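Long-range contacts in phosphoribosylamine--glycine ligase (Thermotoga maritima, PDB 1VKZ), which catalyses the ATP-dependent joining of glycine to 5-phospho-beta-D-ribosylamine, giving glycinamide ribonucleotide in de novo purine biosynthesis: residues 356-361 with 374-379; 346-351 with 368-373. All coordinates share one frame; numbering follows the deposited sequence.

Interaction 1. Residues 356-361 with 374-379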
loop_
_atom_site.group_PDB
_atom_site.type_symbol
_atom_site.label_atom_id
_atom_site.label_comp_id
_atom_site.label_asym_id
_atom_site.label_seq_id
_atom_site.Cartn_x
_atom_site.Cartn_y
_atom_site.Cartn_z
ATOM N N ILE A 356 10.209 16.281 -0.416
ATOM C CA ILE A 356 8.809 16.112 -0.759
ATOM C C ILE A 356 8.701 14.999 -1.778
ATOM O O ILE A 356 9.558 14.857 -2.638
ATOM C CB ILE A 356 8.224 17.422 -1.348
ATOM C CG1 ILE A 356 8.415 18.567 -0.380
ATOM C CG2 ILE A 356 6.703 17.283 -1.649
ATOM C CD1 ILE A 356 8.007 19.859 -0.940
ATOM N N PHE A 357 7.667 14.173 -1.645
ATOM C CA PHE A 357 7.301 13.231 -2.673
ATOM C C PHE A 357 5.981 13.712 -3.214
ATOM O O PHE A 357 5.100 14.053 -2.461
ATOM C CB PHE A 357 7.184 11.833 -2.119
ATOM C CG PHE A 357 8.469 11.289 -1.596
ATOM C CD1 PHE A 357 9.598 11.223 -2.418
ATOM C CD2 PHE A 357 8.561 10.817 -0.314
ATOM C CE1 PHE A 357 10.795 10.706 -1.944
ATOM C CE2 PHE A 357 9.756 10.314 0.165
ATOM C CZ PHE A 357 10.863 10.250 -0.644
ATOM N N PHE A 358 5.873 13.742 -4.531
ATOM C CA PHE A 358 4.739 14.273 -5.232
ATOM C C PHE A 358 3.853 13.151 -5.693
ATOM O O PHE A 358 4.323 12.076 -6.094
ATOM C CB PHE A 358 5.214 15.051 -6.444
ATOM C CG PHE A 358 6.036 16.262 -6.095
ATOM C CD1 PHE A 358 7.400 16.162 -5.916
ATOM C CD2 PHE A 358 5.443 17.503 -5.976
ATOM C CE1 PHE A 358 8.144 17.245 -5.587
ATOM C CE2 PHE A 358 6.202 18.604 -5.655
ATOM C CZ PHE A 358 7.555 18.469 -5.456
ATOM N N ALA A 359 2.552 13.406 -5.664
ATOM C CA ALA A 359 1.569 12.426 -6.113
ATOM C C ALA A 359 0.604 13.149 -7.026
ATOM O O ALA A 359 0.871 13.288 -8.229
ATOM C CB ALA A 359 0.853 11.817 -4.929
ATOM N N GLY A 360 -0.497 13.635 -6.473
ATOM C CA GLY A 360 -1.511 14.327 -7.269
ATOM C C GLY A 360 -1.122 15.751 -7.635
ATOM O O GLY A 360 -1.773 16.707 -7.205
ATOM N N VAL A 361 -0.072 15.897 -8.440
ATOM C CA VAL A 361 0.316 17.218 -8.961
ATOM C C VAL A 361 0.431 17.181 -10.451
ATOM O O VAL A 361 0.865 16.173 -11.003
ATOM C CB VAL A 361 1.666 17.701 -8.403
ATOM C CG1 VAL A 361 1.584 17.855 -6.876
ATOM C CG2 VAL A 361 2.820 16.759 -8.846
ATOM N N ARG A 374 -4.478 12.943 -2.843
ATOM C CA ARG A 374 -3.274 13.197 -2.090
ATOM C C ARG A 374 -2.298 13.896 -3.020
ATOM O O ARG A 374 -1.941 13.380 -4.105
ATOM C CB ARG A 374 -2.709 11.889 -1.542
ATOM C CG ARG A 374 -3.755 11.183 -0.685
ATOM C CD ARG A 374 -3.260 10.015 0.160
ATOM N NE ARG A 374 -2.967 8.822 -0.639
ATOM C CZ ARG A 374 -2.393 7.729 -0.158
ATOM N NH1 ARG A 374 -2.047 7.660 1.111
ATOM N NH2 ARG A 374 -2.160 6.715 -0.952
ATOM N N VAL A 375 -1.858 15.074 -2.576
ATOM C CA VAL A 375 -1.095 15.989 -3.411
ATOM C C VAL A 375 0.380 15.754 -3.151
ATOM O O VAL A 375 1.141 15.334 -4.051
ATOM C CB VAL A 375 -1.528 17.463 -3.138
ATOM C CG1 VAL A 375 -0.911 18.459 -4.142
ATOM C CG2 VAL A 375 -3.018 17.553 -3.206
ATOM N N LEU A 376 0.772 15.992 -1.913
ATOM C CA LEU A 376 2.177 15.927 -1.529
ATOM C C LEU A 376 2.404 15.103 -0.275
ATOM O O LEU A 376 1.577 15.075 0.635
ATOM C CB LEU A 376 2.741 17.336 -1.255
ATOM C CG LEU A 376 2.619 18.302 -2.421
ATOM C CD1 LEU A 376 2.575 19.739 -1.961
ATOM C CD2 LEU A 376 3.760 18.105 -3.401
ATOM N N HIS A 377 3.598 14.527 -0.215
ATOM C CA HIS A 377 4.117 13.918 0.966
ATOM C C HIS A 377 5.263 14.785 1.452
ATOM O O HIS A 377 6.269 14.904 0.782
ATOM C CB HIS A 377 4.535 12.516 0.612
ATOM C CG HIS A 377 3.412 11.724 0.036
ATOM N ND1 HIS A 377 2.786 10.713 0.730
ATOM C CD2 HIS A 377 2.748 11.848 -1.137
ATOM C CE1 HIS A 377 1.807 10.222 -0.009
ATOM N NE2 HIS A 377 1.768 10.888 -1.150
ATOM N N CYS A 378 5.085 15.408 2.624
ATOM C CA CYS A 378 6.156 16.151 3.288
ATOM C C CYS A 378 6.946 15.287 4.282
ATOM O O CYS A 378 6.394 14.746 5.238
ATOM C CB CYS A 378 5.582 17.359 3.978
ATOM S SG CYS A 378 4.975 18.576 2.797
HETATM N N MSE A 379 8.233 15.107 4.017
HETATM C CA MSE A 379 9.052 14.208 4.833
HETATM C C MSE A 379 9.850 15.005 5.861
HETATM O O MSE A 379 10.387 16.067 5.561
HETATM C CB MSE A 379 10.033 13.374 3.980
HETATM C CG MSE A 379 9.424 12.664 2.756
HETATM SE SE MSE A 379 8.014 11.366 3.214
HETATM C CE MSE A 379 6.658 12.359 2.958
#
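Strand 356-358 runs antiparallel to strand 374-379 in the six-stranded antiparallel sheet, and the tight part is at Phe357 and His377. This hydrogen-bonded pair is tied both ways: Phe357 N to His377 O (2.9 Å), and His377 N to Phe357 O (2.7 Å), the latter nearly along the C=O axis. On one face the Phe357 ring, which meets Trp32 edge-to-face, lies obliquely against Met379, present as selenomethionine, with SE 4.7 Å from the ring centroid, a Met-aromatic contact. An alanine in place of this phenylalanine would probably lose the packing against Met379 and Trp32 while leaving the backbone pairing largely intact. On the other face Ile356 CG2 sits over the centre of the Phe358 ring and 3.5 Å from Leu376 CD2. Toward Ala359 and Arg374 the contact loosens: both are partly exposed, and Arg374 leads away to the carbonyls of Gly231 and Asp292. The inverse gamma turn centred on Gly360 ends the regular pairing, yet Ala359 N still reaches Val375 O (2.9 Å) and Gly360 N reaches Arg374 O (2.8 Å). Val375 and Leu376 form a classic beta bulge opposite Leu333 of strand 327-334. Main-chain bonds thus outrun the regular pairing, whereas apolar side chains pack on both faces.

Interaction 2. Residues 346-351 with 368-373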
loop_
_atom_site.group_PDB
_atom_site.type_symbol
_atom_site.label_atom_id
_atom_site.label_comp_id
_atom_site.label_asym_id
_atom_site.label_seq_id
_atom_site.Cartn_x
_atom_site.Cartn_y
_atom_site.Cartn_z
ATOM N N LYS A 346 -5.718 23.577 -8.159
ATOM C CA LYS A 346 -5.324 24.679 -7.263
ATOM C C LYS A 346 -3.809 24.841 -7.298
ATOM O O LYS A 346 -3.089 23.854 -7.430
ATOM C CB LYS A 346 -5.817 24.407 -5.839
ATOM C CG LYS A 346 -7.346 24.166 -5.717
ATOM C CD LYS A 346 -8.160 25.484 -5.701
ATOM C CE LYS A 346 -9.625 25.282 -6.109
ATOM N NZ LYS A 346 -9.861 25.237 -7.596
ATOM N N GLU A 347 -3.321 26.075 -7.178
ATOM C CA GLU A 347 -1.895 26.360 -7.419
ATOM C C GLU A 347 -1.021 26.088 -6.182
ATOM O O GLU A 347 -1.338 26.527 -5.086
ATOM C CB GLU A 347 -1.698 27.799 -7.919
ATOM C CG GLU A 347 -0.278 28.085 -8.404
ATOM C CD GLU A 347 -0.115 29.483 -8.960
ATOM O OE1 GLU A 347 -1.117 30.061 -9.442
ATOM O OE2 GLU A 347 1.022 30.000 -8.923
ATOM N N ILE A 348 0.079 25.370 -6.384
ATOM C CA ILE A 348 0.941 24.925 -5.295
ATOM C C ILE A 348 2.222 25.732 -5.199
ATOM O O ILE A 348 3.026 25.756 -6.120
ATOM C CB ILE A 348 1.310 23.435 -5.482
ATOM C CG1 ILE A 348 0.053 22.564 -5.538
ATOM C CG2 ILE A 348 2.248 22.971 -4.384
ATOM C CD1 ILE A 348 0.247 21.314 -6.365
ATOM N N THR A 349 2.416 26.383 -4.062
ATOM C CA THR A 349 3.676 27.051 -3.760
ATOM C C THR A 349 4.529 26.120 -2.912
ATOM O O THR A 349 4.063 25.529 -1.940
ATOM C CB THR A 349 3.441 28.401 -3.084
ATOM O OG1 THR A 349 3.218 29.397 -4.090
ATOM C CG2 THR A 349 4.701 28.884 -2.389
ATOM N N LEU A 350 5.779 25.977 -3.330
ATOM C CA LEU A 350 6.733 25.053 -2.719
ATOM C C LEU A 350 7.919 25.834 -2.196
ATOM O O LEU A 350 8.291 26.851 -2.777
ATOM C CB LEU A 350 7.273 24.057 -3.742
ATOM C CG LEU A 350 6.427 22.886 -4.229
ATOM C CD1 LEU A 350 7.308 22.093 -5.171
ATOM C CD2 LEU A 350 5.880 21.993 -3.097
ATOM N N PRO A 351 8.513 25.378 -1.103
ATOM C CA PRO A 351 9.767 25.961 -0.614
ATOM C C PRO A 351 11.013 25.708 -1.479
ATOM O O PRO A 351 10.982 24.906 -2.420
ATOM C CB PRO A 351 9.943 25.290 0.754
ATOM C CG PRO A 351 9.142 24.056 0.682
ATOM C CD PRO A 351 7.991 24.351 -0.189
ATOM N N LEU A 368 2.565 24.688 -11.019
ATOM C CA LEU A 368 2.275 23.460 -10.363
ATOM C C LEU A 368 0.842 23.599 -9.815
ATOM O O LEU A 368 0.505 24.616 -9.207
ATOM C CB LEU A 368 3.329 23.243 -9.273
ATOM C CG LEU A 368 3.481 21.857 -8.664
ATOM C CD1 LEU A 368 3.468 20.745 -9.727
ATOM C CD2 LEU A 368 4.757 21.858 -7.842
ATOM N N VAL A 369 0.007 22.587 -10.083
ATOM C CA VAL A 369 -1.397 22.568 -9.658
ATOM C C VAL A 369 -1.789 21.212 -9.058
ATOM O O VAL A 369 -1.185 20.182 -9.397
ATOM C CB VAL A 369 -2.353 22.923 -10.834
ATOM C CG1 VAL A 369 -1.865 24.183 -11.567
ATOM C CG2 VAL A 369 -2.483 21.789 -11.803
ATOM N N THR A 370 -2.768 21.190 -8.144
ATOM C CA THR A 370 -3.214 19.909 -7.567
ATOM C C THR A 370 -3.936 19.116 -8.623
ATOM O O THR A 370 -4.596 19.690 -9.474
ATOM C CB THR A 370 -4.155 20.081 -6.342
ATOM O OG1 THR A 370 -5.276 20.893 -6.691
ATOM C CG2 THR A 370 -3.482 20.811 -5.198
ATOM N N ASN A 371 -3.835 17.790 -8.536
ATOM C CA ASN A 371 -4.403 16.897 -9.536
ATOM C C ASN A 371 -4.493 15.493 -8.969
ATOM O O ASN A 371 -3.914 14.553 -9.494
ATOM C CB ASN A 371 -3.549 16.920 -10.810
ATOM C CG ASN A 371 -4.215 16.213 -11.986
ATOM O OD1 ASN A 371 -5.275 16.627 -12.453
ATOM N ND2 ASN A 371 -3.573 15.159 -12.488
ATOM N N GLY A 372 -5.221 15.351 -7.879
ATOM C CA GLY A 372 -5.398 14.056 -7.229
ATOM C C GLY A 372 -5.740 14.281 -5.779
ATOM O O GLY A 372 -5.562 15.390 -5.236
ATOM N N GLY A 373 -6.215 13.230 -5.132
ATOM C CA GLY A 373 -6.656 13.337 -3.738
ATOM C C GLY A 373 -5.548 13.717 -2.791
ATOM O O GLY A 373 -5.674 14.654 -2.016
#
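Leu368, Ile348 and Thr370 carry most of this contact, in which the loop 346-351 runs obliquely against strand 367-370, an outermost strand of the six-stranded antiparallel sheet. The backbones are joined by a single bridge, Glu347 with Val369, so the loop makes a short attachment to the sheet edge. Leu368 contributes both backbone and side chain. Its carbonyl O receives Ile348 N at 3.0 Å; the N-H points almost straight at it, but the donor stands 42° above the carbonyl plane. Its CG is anti to the backbone N (chi1 -164°), which carries the isobutyl group to the loop: Leu368 CD2 meets Leu350 CD1 at 3.7 Å, the two side chains crossing at about a right angle, while Leu368 CG lies 4.0 Å from Ile348 CD1. Ile348 points into the contact with CG1 anti to its carbonyl carbon, and the terminal methyl rests on the peptide between Val369 and Thr370, with Ile348 CD1 3.4 Å from Val369 C. Ile348 also packs on Val361, Val375 and Leu376, side chains of the two strands beyond. Thr370 grips the main chain of Lys346 twice. Thr370 N donates to Lys346 O (2.8 Å), an in-plane bond, and Thr370 OG1, set between its own backbone N and carbonyl carbon (chi1 55°), accepts from Lys346 N at 3.1 Å. Lys346 O also takes a CH...O contact from Val369 CA at 3.1 Å. Thr370 CG2 turns to the apolar side, near Ile348 CD1. Glu347 and the ammonium end of Lys346 reach outward; Glu347 has a long, weak ion pair with Lys367. Polar bonds of Lys346, Ile348 and Thr370 with the strand thus fix the loop to its edge, Ile348, Leu350 and Leu368 add apolar contacts, and Thr370 serves both, away from the annotated ATP and metal sites.

How the interactions relate
From the N terminus the order is 346-351, 356-361, 368-373, 374-379, so the two contacts cross, each starting before the other has closed. Interaction 2 closes a loop of 16 intervening residues, and interaction 1 one of 12, including the turn between strands 356-364 and 367-370. Segments 368-373 and 374-379 are consecutive: the chain leaves the edge strand and, through the loop Asn371-Gly373, passes strand 356-364 to enter strand 374-382. A probable hydrogen bond from Asn371 N to Gly360 O, 2.7 Å, joins the contacts, as do Leu350 packed on Ile356 and Phe358, and Thr370 on Val375. Together they tie the loop after strand 327-334 to three neighbouring strands of the C domain.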